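Local coordinates for putative uncharacterized protein gbs1890 (Streptococcus agalactiae NEM316, PDB 4TKZ) that probably serves as the EIIA component of a mannose-type phosphotransferase system, relaying phosphoryl groups in sugar uptake, at residues K3-H9 / Y29-F35; I16-L20 / L91-M97; K83-V87 / V109-V113. All coordinates share one frame. Residue numbers count along the deposited sequence, not the author numbering.

Contact 1. Residues K3-H9 / Y29-F35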
ATOM      1  N   LYS A   3       1.110   6.847 -18.376  1.00 23.24           N
ATOM      2  CA  LYS A   3       0.630   7.629 -17.239  1.00 19.21           C
ATOM      3  C   LYS A   3       0.194   6.720 -16.089  1.00 22.39           C
ATOM      4  O   LYS A   3      -0.499   5.721 -16.302  1.00 18.15           O
ATOM      5  CB  LYS A   3      -0.519   8.559 -17.658  1.00 16.72           C
ATOM      6  CG  LYS A   3      -1.026   9.422 -16.510  1.00 21.43           C
ATOM      7  CD  LYS A   3      -2.057  10.435 -16.950  1.00 19.60           C
ATOM      8  CE  LYS A   3      -2.633  11.164 -15.751  1.00 16.85           C
ATOM      9  NZ  LYS A   3      -3.339  12.421 -16.149  1.00 21.40           N
ATOM     10  N   ILE A   4       0.607   7.067 -14.871  1.00 22.60           N
ATOM     11  CA  ILE A   4       0.270   6.287 -13.677  1.00 17.59           C
ATOM     12  C   ILE A   4      -0.780   7.016 -12.858  1.00 23.26           C
ATOM     13  O   ILE A   4      -0.572   8.160 -12.452  1.00 21.70           O
ATOM     14  CB  ILE A   4       1.537   6.049 -12.813  1.00 16.54           C
ATOM     15  CG1 ILE A   4       2.551   5.230 -13.599  1.00 17.15           C
ATOM     16  CG2 ILE A   4       1.197   5.329 -11.500  1.00 18.30           C
ATOM     17  CD1 ILE A   4       3.904   5.106 -12.912  1.00 15.78           C
ATOM     18  N   ILE A   5      -1.910   6.354 -12.616  1.00 14.61           N
ATOM     19  CA  ILE A   5      -2.974   6.966 -11.842  1.00 15.38           C
ATOM     20  C   ILE A   5      -3.271   6.121 -10.619  1.00 18.83           C
ATOM     21  O   ILE A   5      -3.568   4.923 -10.724  1.00 20.43           O
ATOM     22  CB  ILE A   5      -4.254   7.112 -12.688  1.00 16.64           C
ATOM     23  CG1 ILE A   5      -3.947   7.884 -13.966  1.00 17.07           C
ATOM     24  CG2 ILE A   5      -5.357   7.815 -11.897  1.00 16.90           C
ATOM     25  CD1 ILE A   5      -5.181   8.057 -14.892  1.00 14.14           C
ATOM     26  N   ILE A   6      -3.201   6.755  -9.457  1.00 18.79           N
ATOM     27  CA  ILE A   6      -3.475   6.084  -8.197  1.00 19.97           C
ATOM     28  C   ILE A   6      -4.848   6.475  -7.664  1.00 21.79           C
ATOM     29  O   ILE A   6      -5.100   7.659  -7.378  1.00 20.70           O
ATOM     30  CB  ILE A   6      -2.420   6.463  -7.145  1.00 19.70           C
ATOM     31  CG1 ILE A   6      -1.010   6.126  -7.640  1.00 16.79           C
ATOM     32  CG2 ILE A   6      -2.681   5.734  -5.826  1.00 18.79           C
ATOM     33  CD1 ILE A   6       0.101   6.647  -6.715  1.00 19.10           C
ATOM     34  N   VAL A   7      -5.734   5.490  -7.529  1.00 16.80           N
ATOM     35  CA  VAL A   7      -7.059   5.732  -6.973  1.00 17.08           C
ATOM     36  C   VAL A   7      -7.254   4.879  -5.734  1.00 14.50           C
ATOM     37  O   VAL A   7      -7.148   3.653  -5.800  1.00 13.21           O
ATOM     38  CB  VAL A   7      -8.175   5.388  -7.986  1.00 17.95           C
ATOM     39  CG1 VAL A   7      -9.480   6.027  -7.548  1.00 17.75           C
ATOM     40  CG2 VAL A   7      -7.779   5.843  -9.372  1.00 15.30           C
ATOM     41  N   ALA A   8      -7.532   5.512  -4.597  1.00 17.29           N
ATOM     42  CA  ALA A   8      -7.688   4.761  -3.356  1.00 13.87           C
ATOM     43  C   ALA A   8      -8.511   5.510  -2.316  1.00 12.56           C
ATOM     44  O   ALA A   8      -8.695   6.721  -2.410  1.00 18.44           O
ATOM     45  CB  ALA A   8      -6.305   4.385  -2.789  1.00 15.86           C
ATOM     46  N   HIS A   9      -9.006   4.762  -1.333  1.00 17.01           N
ATOM     47  CA  HIS A   9      -9.816   5.290  -0.243  1.00 14.19           C
ATOM     48  C   HIS A   9      -9.061   6.288   0.633  1.00 18.69           C
ATOM     49  O   HIS A   9      -7.887   6.083   0.964  1.00 17.84           O
ATOM     50  CB  HIS A   9     -10.297   4.134   0.641  1.00 16.97           C
ATOM     51  CG  HIS A   9     -11.306   3.238  -0.014  1.00 20.57           C
ATOM     52  ND1 HIS A   9     -10.948   2.182  -0.827  1.00 17.86           N
ATOM     53  CD2 HIS A   9     -12.658   3.225   0.044  1.00 21.20           C
ATOM     54  CE1 HIS A   9     -12.040   1.571  -1.256  1.00 21.39           C
ATOM     55  NE2 HIS A   9     -13.089   2.180  -0.736  1.00 23.91           N
ATOM     56  N   TYR A  29       3.655  12.667 -15.028  1.00 20.59           N
ATOM     57  CA  TYR A  29       2.588  11.751 -15.398  1.00 20.24           C
ATOM     58  C   TYR A  29       2.263  10.728 -14.318  1.00 21.30           C
ATOM     59  O   TYR A  29       2.097   9.539 -14.597  1.00 20.59           O
ATOM     60  CB  TYR A  29       2.944  11.056 -16.705  1.00 22.26           C
ATOM     61  CG  TYR A  29       3.265  12.050 -17.790  1.00 31.85           C
ATOM     62  CD1 TYR A  29       2.287  12.907 -18.264  1.00 32.75           C
ATOM     63  CD2 TYR A  29       4.545  12.148 -18.325  1.00 33.60           C
ATOM     64  CE1 TYR A  29       2.557  13.823 -19.247  1.00 35.74           C
ATOM     65  CE2 TYR A  29       4.829  13.069 -19.316  1.00 34.34           C
ATOM     66  CZ  TYR A  29       3.820  13.900 -19.773  1.00 36.26           C
ATOM     67  OH  TYR A  29       4.075  14.824 -20.758  1.00 42.28           O
ATOM     68  N   VAL A  30       2.187  11.200 -13.081  1.00 17.99           N
ATOM     69  CA  VAL A  30       1.763  10.368 -11.971  1.00 14.68           C
ATOM     70  C   VAL A  30       0.794  11.200 -11.149  1.00 18.02           C
ATOM     71  O   VAL A  30       1.177  12.235 -10.607  1.00 21.62           O
ATOM     72  CB  VAL A  30       2.968   9.954 -11.083  1.00 19.47           C
ATOM     73  CG1 VAL A  30       2.487   9.166  -9.877  1.00 17.63           C
ATOM     74  CG2 VAL A  30       3.981   9.147 -11.888  1.00 18.87           C
ATOM     75  N   VAL A  31      -0.466  10.774 -11.084  1.00 17.12           N
ATOM     76  CA  VAL A  31      -1.476  11.524 -10.345  1.00 16.76           C
ATOM     77  C   VAL A  31      -2.218  10.662  -9.339  1.00 15.21           C
ATOM     78  O   VAL A  31      -2.320   9.431  -9.489  1.00 21.52           O
ATOM     79  CB  VAL A  31      -2.515  12.179 -11.288  1.00 27.21           C
ATOM     80  CG1 VAL A  31      -1.828  13.016 -12.345  1.00 30.66           C
ATOM     81  CG2 VAL A  31      -3.361  11.121 -11.943  1.00 20.65           C
ATOM     82  N   GLY A  32      -2.759  11.312  -8.318  1.00 15.22           N
ATOM     83  CA  GLY A  32      -3.558  10.609  -7.335  1.00 16.39           C
ATOM     84  C   GLY A  32      -4.976  11.137  -7.332  1.00 25.72           C
ATOM     85  O   GLY A  32      -5.206  12.341  -7.480  1.00 24.18           O
ATOM     86  N   ILE A  33      -5.930  10.225  -7.193  1.00 17.41           N
ATOM     87  CA  ILE A  33      -7.307  10.600  -6.954  1.00 17.86           C
ATOM     88  C   ILE A  33      -7.699  10.092  -5.571  1.00 20.62           C
ATOM     89  O   ILE A  33      -7.848   8.886  -5.357  1.00 17.89           O
ATOM     90  CB  ILE A  33      -8.237  10.021  -8.048  1.00 16.14           C
ATOM     91  CG1 ILE A  33      -7.823  10.567  -9.416  1.00 15.75           C
ATOM     92  CG2 ILE A  33      -9.671  10.367  -7.756  1.00 19.28           C
ATOM     93  CD1 ILE A  33      -8.646  10.039 -10.591  1.00 21.02           C
ATOM     94  N   ASN A  34      -7.860  11.020  -4.633  1.00 17.90           N
ATOM     95  CA  ASN A  34      -8.222  10.666  -3.272  1.00 17.32           C
ATOM     96  C   ASN A  34      -9.726  10.473  -3.106  1.00 21.14           C
ATOM     97  O   ASN A  34     -10.489  11.433  -3.189  1.00 23.26           O
ATOM     98  CB  ASN A  34      -7.715  11.733  -2.292  1.00 20.18           C
ATOM     99  CG  ASN A  34      -6.206  11.918  -2.351  1.00 21.87           C
ATOM    100  OD1 ASN A  34      -5.453  11.128  -1.788  1.00 22.38           O
ATOM    101  ND2 ASN A  34      -5.763  12.976  -3.019  1.00 24.63           N
ATOM    102  N   PHE A  35     -10.141   9.231  -2.870  1.00 20.09           N
ATOM    103  CA  PHE A  35     -11.550   8.908  -2.661  1.00 22.26           C
ATOM    104  C   PHE A  35     -11.900   9.148  -1.202  1.00 19.29           C
ATOM    105  O   PHE A  35     -11.891   8.223  -0.388  1.00 20.39           O
ATOM    106  CB  PHE A  35     -11.827   7.453  -3.043  1.00 16.72           C
ATOM    107  CG  PHE A  35     -13.270   7.040  -2.899  1.00 22.28           C
ATOM    108  CD1 PHE A  35     -14.298   7.877  -3.327  1.00 25.82           C
ATOM    109  CD2 PHE A  35     -13.597   5.805  -2.358  1.00 23.93           C
ATOM    110  CE1 PHE A  35     -15.631   7.495  -3.209  1.00 23.37           C
ATOM    111  CE2 PHE A  35     -14.926   5.405  -2.232  1.00 19.05           C
ATOM    112  CZ  PHE A  35     -15.952   6.258  -2.659  1.00 21.93           C
TER
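Parallel strands are stitched by hydrogen bonds leaning alternately forward and back, as in K3-H9 and Y29-F35. K3 CE packs on V31 CG2 at 3.9 Å while its ammonium salt-bridges E51. I4 N donates to Y29 O (2.9 Å) and I4 O accepts from V31 N (3.0 Å). I5, on the opposite face, sets CG2 3.9 Å from V31 CG2. I6 repeats this pair of hydrogen bonds: N donates to V31 O (2.8 Å), O accepts from I33 N (2.7 Å). The two strands and helix 12-24 form a beta-alpha-beta unit; I6 and V30 lie against L17 of that helix, whereas I5 and F35 meet helix 41-52. V7 CG1 lies 4.2 Å from I33 CB. A8 N reaches I33 O only weakly (3.5 Å), but A8 O accepts from F35 N (2.9 Å). At the strand's C-terminal end H9, hydrogen-bonded to D63 and meeting the F35 edge in an offset edge-to-face pair (centroids 5.4 Å apart, planes at 62°), probably corresponds to the phosphoryl-accepting histidine of mannose-family EIIA domains.

Contact 2. Residues I16-L20 / L91-M97; sequences ILSSL and LNLSMLM
Two short helical segments can pack through apolar side chains alone, and here three of them, I16, L96 and L20, do most of the work. I16-L20 is regular helix. L91 and N92 are extended, and helix begins at L93, with N92 as N-cap: its OD1 accepts from M95 N at 2.9 Å. The axes of 16-20 and 93-97 run at 55° between their N-to-C directions (signed crossing angle -55°) and approach no closer than 10.6 Å, a separation bridged by long side chains. In the register I16 faces L93 (CA-CA 7.0 Å) and L20 faces M97 (7.3 Å).

I16, with both chi angles t, is the residue most deeply covered. Its CD1 lies 3.9 Å from L91 CG, and its CG1 packs 3.9 Å from L96 CD2 and 4.1 Å from L93 CD1. L96 (t, p) points toward the other helix, so that its CD2 meets I16 and also L20 CB, at 4.2 Å. L20, likewise t, p, leaves sideways and brings CD1 to 3.7 Å from M97 SD; M97 reaches back with all three chi angles in m. S19 adds CB at 3.9 Å from L93 CD1, while its OG is hydrogen-bonded to H9 O of the second subunit.

Helices 12-24 and 93-102 lie on the same face of the parallel sheet of this alpha/beta fold, and their apolar side chains fill the space between them. Beneath the pair, I16, L91 and L96 rest on I6 of strand 3-9, and L91 and L96 also touch L61 of strand 57-62; beyond, M95 meets helix 110-122.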
ATOM      1  N   ILE A  16       0.866   7.639  -0.277  1.00 17.00           N
ATOM      2  CA  ILE A  16       1.827   6.802  -1.004  1.00 16.86           C
ATOM      3  C   ILE A  16       2.631   7.639  -2.007  1.00 17.85           C
ATOM      4  O   ILE A  16       3.803   7.352  -2.270  1.00 21.21           O
ATOM      5  CB  ILE A  16       1.175   5.556  -1.662  1.00 23.21           C
ATOM      6  CG1 ILE A  16       2.247   4.511  -1.997  1.00 20.30           C
ATOM      7  CG2 ILE A  16       0.376   5.929  -2.908  1.00 19.45           C
ATOM      8  CD1 ILE A  16       1.671   3.167  -2.368  1.00 20.13           C
ATOM      9  N   LEU A  17       2.017   8.698  -2.532  1.00 19.84           N
ATOM     10  CA  LEU A  17       2.742   9.644  -3.380  1.00 17.40           C
ATOM     11  C   LEU A  17       3.833  10.381  -2.608  1.00 18.21           C
ATOM     12  O   LEU A  17       4.893  10.692  -3.159  1.00 20.03           O
ATOM     13  CB  LEU A  17       1.781  10.643  -4.041  1.00 17.54           C
ATOM     14  CG  LEU A  17       1.003  10.079  -5.216  1.00 21.92           C
ATOM     15  CD1 LEU A  17      -0.072  11.070  -5.656  1.00 22.23           C
ATOM     16  CD2 LEU A  17       1.959   9.750  -6.360  1.00 19.17           C
ATOM     17  N   SER A  18       3.592  10.638  -1.324  1.00 18.10           N
ATOM     18  CA  SER A  18       4.621  11.255  -0.489  1.00 17.94           C
ATOM     19  C   SER A  18       5.791  10.300  -0.258  1.00 21.10           C
ATOM     20  O   SER A  18       6.918  10.747  -0.062  1.00 20.00           O
ATOM     21  CB  SER A  18       4.049  11.750   0.847  1.00 17.40           C
ATOM     22  OG  SER A  18       3.806  10.682   1.742  1.00 18.48           O
ATOM     23  N   SER A  19       5.531   8.989  -0.293  1.00 17.85           N
ATOM     24  CA  SER A  19       6.606   7.997  -0.179  1.00 22.80           C
ATOM     25  C   SER A  19       7.501   8.080  -1.407  1.00 22.14           C
ATOM     26  O   SER A  19       8.732   8.111  -1.305  1.00 20.99           O
ATOM     27  CB  SER A  19       6.030   6.583  -0.063  1.00 15.83           C
ATOM     28  OG  SER A  19       5.168   6.476   1.054  1.00 18.01           O
ATOM     29  N   LEU A  20       6.863   8.105  -2.569  1.00 16.65           N
ATOM     30  CA  LEU A  20       7.542   8.255  -3.855  1.00 21.56           C
ATOM     31  C   LEU A  20       8.362   9.550  -3.935  1.00 22.96           C
ATOM     32  O   LEU A  20       9.502   9.542  -4.408  1.00 23.44           O
ATOM     33  CB  LEU A  20       6.503   8.204  -4.989  1.00 17.17           C
ATOM     34  CG  LEU A  20       6.951   8.433  -6.431  1.00 17.91           C
ATOM     35  CD1 LEU A  20       7.944   7.366  -6.867  1.00 18.95           C
ATOM     36  CD2 LEU A  20       5.739   8.466  -7.372  1.00 17.51           C
ATOM     37  N   LEU A  91      -2.457  -2.340  -4.349  1.00 19.68           N
ATOM     38  CA  LEU A  91      -1.388  -1.342  -4.420  1.00 13.90           C
ATOM     39  C   LEU A  91      -0.500  -1.330  -3.184  1.00 14.20           C
ATOM     40  O   LEU A  91      -0.987  -1.140  -2.068  1.00 16.20           O
ATOM     41  CB  LEU A  91      -1.984   0.058  -4.623  1.00 18.07           C
ATOM     42  CG  LEU A  91      -1.030   1.243  -4.445  1.00 20.80           C
ATOM     43  CD1 LEU A  91       0.107   1.183  -5.463  1.00 19.49           C
ATOM     44  CD2 LEU A  91      -1.787   2.554  -4.574  1.00 18.39           C
ATOM     45  N   ASN A  92       0.790  -1.573  -3.396  1.00 15.78           N
ATOM     46  CA  ASN A  92       1.816  -1.385  -2.349  1.00 12.63           C
ATOM     47  C   ASN A  92       2.944  -0.512  -2.888  1.00 15.47           C
ATOM     48  O   ASN A  92       2.916  -0.133  -4.053  1.00 16.39           O
ATOM     49  CB  ASN A  92       2.306  -2.711  -1.738  1.00 14.28           C
ATOM     50  CG  ASN A  92       2.866  -3.680  -2.763  1.00 19.10           C
ATOM     51  OD1 ASN A  92       3.328  -3.281  -3.828  1.00 18.38           O
ATOM     52  ND2 ASN A  92       2.858  -4.974  -2.419  1.00 17.66           N
ATOM     53  N   LEU A  93       3.938  -0.154  -2.074  1.00 13.11           N
ATOM     54  CA  LEU A  93       4.954   0.752  -2.599  1.00 12.89           C
ATOM     55  C   LEU A  93       5.794   0.062  -3.675  1.00 14.44           C
ATOM     56  O   LEU A  93       6.291   0.715  -4.589  1.00 18.89           O
ATOM     57  CB  LEU A  93       5.820   1.367  -1.482  1.00 15.82           C
ATOM     58  CG  LEU A  93       6.831   2.466  -1.852  1.00 16.99           C
ATOM     59  CD1 LEU A  93       6.195   3.614  -2.592  1.00 18.69           C
ATOM     60  CD2 LEU A  93       7.547   3.000  -0.596  1.00 17.25           C
ATOM     61  N   SER A  94       5.936  -1.258  -3.578  1.00 17.27           N
ATOM     62  CA  SER A  94       6.655  -2.028  -4.591  1.00 16.98           C
ATOM     63  C   SER A  94       6.002  -1.868  -5.964  1.00 15.18           C
ATOM     64  O   SER A  94       6.695  -1.685  -6.972  1.00 19.76           O
ATOM     65  CB  SER A  94       6.664  -3.516  -4.227  1.00 19.98           C
ATOM     66  OG  SER A  94       7.526  -3.780  -3.134  1.00 22.82           O
ATOM     67  N   MET A  95       4.680  -1.961  -5.984  1.00 19.46           N
ATOM     68  CA  MET A  95       3.905  -1.815  -7.219  1.00 14.61           C
ATOM     69  C   MET A  95       4.188  -0.446  -7.833  1.00 17.81           C
ATOM     70  O   MET A  95       4.481  -0.328  -9.029  1.00 17.20           O
ATOM     71  CB  MET A  95       2.412  -1.979  -6.920  1.00 19.47           C
ATOM     72  CG  MET A  95       1.542  -2.031  -8.147  1.00 21.78           C
ATOM     73  SD  MET A  95      -0.182  -2.263  -7.710  1.00 17.93           S
ATOM     74  CE  MET A  95      -0.196  -4.005  -7.298  1.00 16.08           C
ATOM     75  N   LEU A  96       4.139   0.588  -6.998  1.00 17.08           N
ATOM     76  CA  LEU A  96       4.340   1.961  -7.463  1.00 17.56           C
ATOM     77  C   LEU A  96       5.764   2.217  -7.935  1.00 17.48           C
ATOM     78  O   LEU A  96       5.985   2.806  -8.997  1.00 19.23           O
ATOM     79  CB  LEU A  96       3.980   2.960  -6.356  1.00 16.22           C
ATOM     80  CG  LEU A  96       4.098   4.438  -6.725  1.00 16.26           C
ATOM     81  CD1 LEU A  96       3.342   4.777  -8.029  1.00 20.35           C
ATOM     82  CD2 LEU A  96       3.577   5.281  -5.568  1.00 17.58           C
ATOM     83  N   MET A  97       6.739   1.783  -7.147  1.00 20.17           N
ATOM     84  CA  MET A  97       8.124   2.026  -7.519  1.00 17.46           C
ATOM     85  C   MET A  97       8.467   1.315  -8.830  1.00 18.51           C
ATOM     86  O   MET A  97       9.146   1.875  -9.691  1.00 18.38           O
ATOM     87  CB  MET A  97       9.072   1.604  -6.393  1.00 18.15           C
ATOM     88  CG  MET A  97       8.973   2.452  -5.112  1.00 23.49           C
ATOM     89  SD  MET A  97       9.124   4.240  -5.357  1.00 22.99           S
ATOM     90  CE  MET A  97      10.738   4.317  -6.143  1.00 22.53           C
TER

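Contact 3. Residues K83-V87 / V109-V113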
ATOM      1  N   LYS A  83      -7.546   3.475 -26.269  1.00 33.28           N
ATOM      2  CA  LYS A  83      -6.734   3.624 -25.068  1.00 23.53           C
ATOM      3  C   LYS A  83      -6.400   2.254 -24.512  1.00 33.30           C
ATOM      4  O   LYS A  83      -7.219   1.333 -24.563  1.00 34.14           O
ATOM      5  CB  LYS A  83      -7.466   4.429 -23.999  1.00 23.70           C
ATOM      6  CG  LYS A  83      -7.725   5.883 -24.370  1.00 25.80           C
ATOM      7  CD  LYS A  83      -8.232   6.645 -23.158  1.00 23.91           C
ATOM      8  CE  LYS A  83      -8.589   8.070 -23.516  1.00 24.41           C
ATOM      9  NZ  LYS A  83      -7.461   8.786 -24.165  1.00 28.32           N
ATOM     10  N   LYS A  84      -5.189   2.121 -23.986  1.00 29.71           N
ATOM     11  CA  LYS A  84      -4.811   0.921 -23.252  1.00 28.59           C
ATOM     12  C   LYS A  84      -4.787   1.265 -21.766  1.00 20.88           C
ATOM     13  O   LYS A  84      -3.911   1.991 -21.306  1.00 26.09           O
ATOM     14  CB  LYS A  84      -3.451   0.409 -23.727  1.00 33.18           C
ATOM     15  CG  LYS A  84      -3.487  -0.187 -25.131  1.00 38.72           C
ATOM     16  CD  LYS A  84      -4.286  -1.483 -25.160  1.00 37.73           C
ATOM     17  CE  LYS A  84      -4.722  -1.851 -26.576  1.00 44.27           C
ATOM     18  NZ  LYS A  84      -5.909  -1.063 -27.024  1.00 48.05           N
ATOM     19  N   ILE A  85      -5.780   0.780 -21.031  1.00 26.40           N
ATOM     20  CA  ILE A  85      -5.886   1.080 -19.607  1.00 25.14           C
ATOM     21  C   ILE A  85      -5.815  -0.208 -18.801  1.00 25.49           C
ATOM     22  O   ILE A  85      -6.698  -1.057 -18.899  1.00 22.76           O
ATOM     23  CB  ILE A  85      -7.187   1.829 -19.278  1.00 26.09           C
ATOM     24  CG1 ILE A  85      -7.266   3.136 -20.076  1.00 26.46           C
ATOM     25  CG2 ILE A  85      -7.279   2.111 -17.784  1.00 24.72           C
ATOM     26  CD1 ILE A  85      -8.643   3.812 -20.062  1.00 24.03           C
ATOM     27  N   LYS A  86      -4.745  -0.360 -18.021  1.00 21.26           N
ATOM     28  CA  LYS A  86      -4.613  -1.498 -17.124  1.00 23.42           C
ATOM     29  C   LYS A  86      -5.022  -1.079 -15.716  1.00 23.37           C
ATOM     30  O   LYS A  86      -4.654  -0.000 -15.247  1.00 19.16           O
ATOM     31  CB  LYS A  86      -3.164  -2.008 -17.125  1.00 21.07           C
ATOM     32  CG  LYS A  86      -2.770  -2.743 -18.404  1.00 23.71           C
ATOM     33  CD  LYS A  86      -3.505  -4.077 -18.510  1.00 31.88           C
ATOM     34  CE  LYS A  86      -2.861  -4.995 -19.544  1.00 34.76           C
ATOM     35  NZ  LYS A  86      -3.767  -6.089 -20.003  1.00 36.84           N
ATOM     36  N   VAL A  87      -5.783  -1.936 -15.045  1.00 21.84           N
ATOM     37  CA  VAL A  87      -6.274  -1.642 -13.703  1.00 22.32           C
ATOM     38  C   VAL A  87      -5.826  -2.727 -12.738  1.00 20.93           C
ATOM     39  O   VAL A  87      -6.228  -3.891 -12.867  1.00 19.35           O
ATOM     40  CB  VAL A  87      -7.812  -1.563 -13.682  1.00 21.96           C
ATOM     41  CG1 VAL A  87      -8.320  -1.251 -12.277  1.00 22.17           C
ATOM     42  CG2 VAL A  87      -8.303  -0.511 -14.690  1.00 23.17           C
ATOM     43  N   VAL A 109       1.737  -0.184 -21.887  1.00 33.04           N
ATOM     44  CA  VAL A 109       1.452  -0.607 -20.518  1.00 32.14           C
ATOM     45  C   VAL A 109       1.263  -2.131 -20.404  1.00 35.49           C
ATOM     46  O   VAL A 109       1.541  -2.715 -19.356  1.00 28.53           O
ATOM     47  CB  VAL A 109       0.227   0.152 -19.937  1.00 29.82           C
ATOM     48  CG1 VAL A 109      -1.055  -0.226 -20.677  1.00 27.82           C
ATOM     49  CG2 VAL A 109       0.089  -0.108 -18.440  1.00 22.46           C
ATOM     50  N   ASP A 110       0.809  -2.773 -21.483  1.00 28.74           N
ATOM     51  CA  ASP A 110       0.667  -4.232 -21.501  1.00 33.98           C
ATOM     52  C   ASP A 110       1.975  -4.945 -21.155  1.00 34.69           C
ATOM     53  O   ASP A 110       1.978  -5.965 -20.469  1.00 42.49           O
ATOM     54  CB  ASP A 110       0.191  -4.720 -22.873  1.00 38.83           C
ATOM     55  CG  ASP A 110      -1.242  -4.339 -23.167  1.00 48.06           C
ATOM     56  OD1 ASP A 110      -1.927  -3.827 -22.257  1.00 45.49           O
ATOM     57  OD2 ASP A 110      -1.689  -4.560 -24.317  1.00 49.55           O
ATOM     58  N   ASP A 111       3.085  -4.403 -21.641  1.00 35.07           N
ATOM     59  CA  ASP A 111       4.383  -5.045 -21.468  1.00 33.09           C
ATOM     60  C   ASP A 111       5.027  -4.652 -20.141  1.00 34.96           C
ATOM     61  O   ASP A 111       6.061  -5.195 -19.756  1.00 36.69           O
ATOM     62  CB  ASP A 111       5.288  -4.699 -22.655  1.00 38.67           C
ATOM     63  CG  ASP A 111       4.662  -5.074 -23.989  1.00 48.10           C
ATOM     64  OD1 ASP A 111       4.017  -6.142 -24.054  1.00 54.04           O
ATOM     65  OD2 ASP A 111       4.797  -4.299 -24.963  1.00 41.03           O
ATOM     66  N   LEU A 112       4.396  -3.714 -19.439  1.00 33.07           N
ATOM     67  CA  LEU A 112       4.893  -3.245 -18.148  1.00 27.43           C
ATOM     68  C   LEU A 112       4.195  -3.925 -16.967  1.00 25.23           C
ATOM     69  O   LEU A 112       4.807  -4.131 -15.920  1.00 25.72           O
ATOM     70  CB  LEU A 112       4.760  -1.718 -18.039  1.00 22.05           C
ATOM     71  CG  LEU A 112       4.928  -1.071 -16.664  1.00 25.73           C
ATOM     72  CD1 LEU A 112       6.388  -1.129 -16.205  1.00 21.84           C
ATOM     73  CD2 LEU A 112       4.406   0.361 -16.647  1.00 20.04           C
ATOM     74  N   VAL A 113       2.925  -4.283 -17.132  1.00 25.33           N
ATOM     75  CA  VAL A 113       2.132  -4.805 -16.008  1.00 25.73           C
ATOM     76  C   VAL A 113       2.646  -6.098 -15.386  1.00 24.55           C
ATOM     77  O   VAL A 113       2.515  -6.292 -14.180  1.00 26.52           O
ATOM     78  CB  VAL A 113       0.641  -5.006 -16.374  1.00 23.58           C
ATOM     79  CG1 VAL A 113      -0.061  -3.679 -16.419  1.00 28.87           C
ATOM     80  CG2 VAL A 113       0.503  -5.757 -17.682  1.00 33.13           C
TER
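Lysine is often amphipathic in practice, its methylenes packing as a hydrocarbon while its ammonium seeks polar partners, and the strand residues K84 and K86 illustrate this against V109-V113. The apolar interactions come first. K86 CG touches two valines, 3.5 Å from V113 CG1 and 3.8 Å from V109 CG1, and K84 CB lies 3.9 Å from the same V109 CG1. Both valines rest as well on L59 of the adjoining strand 57-62, so that the beginning of helix 110-122 lies on the face that strands 84-89 and 57-62 present in the parallel sheet of this alpha/beta fold.

The electrostatic interactions centre on D110. Its OD1 pairs with K86 NZ in a long salt bridge of 3.7 Å and comes closer still to K86 CE, at 3.1 Å. K86 NZ has a stronger partner elsewhere, a hydrogen bond to S128 OG of the second subunit, near where V87 also makes backbone hydrogen bonds to that subunit.

With no direct hydrogen bond joining the two segments, their attachment depends mainly on aliphatic contact between lysine stems and valines, and the loosely held charge pair leaves the K86 ammonium available to the subunit interface.

In the fold
Contacts 1 and 2 share a layer of packing: their centres are 11 Å apart, and they meet where I6 CG2 lies 3.5 Å from L91 CD2 and V30 CG1 lies 3.6 Å from L17 CD2. Contact 3 is set on the far edge of the sheet, its centre 15 Å from that of contact 1 (nearest atoms about 6 Å apart) and 18 Å from that of contact 2. Segments 83-87 and 91-97 adjoin in the sequence without otherwise touching, and contacts 2 and 3 alternate along the chain. All three reach the second subunit. Most suggestively, H9, the probable phosphoryl-accepting residue, is hydrogen-bonded through its backbone to S19 of the other subunit, so the probable active site borders contact 2 of the partner chain.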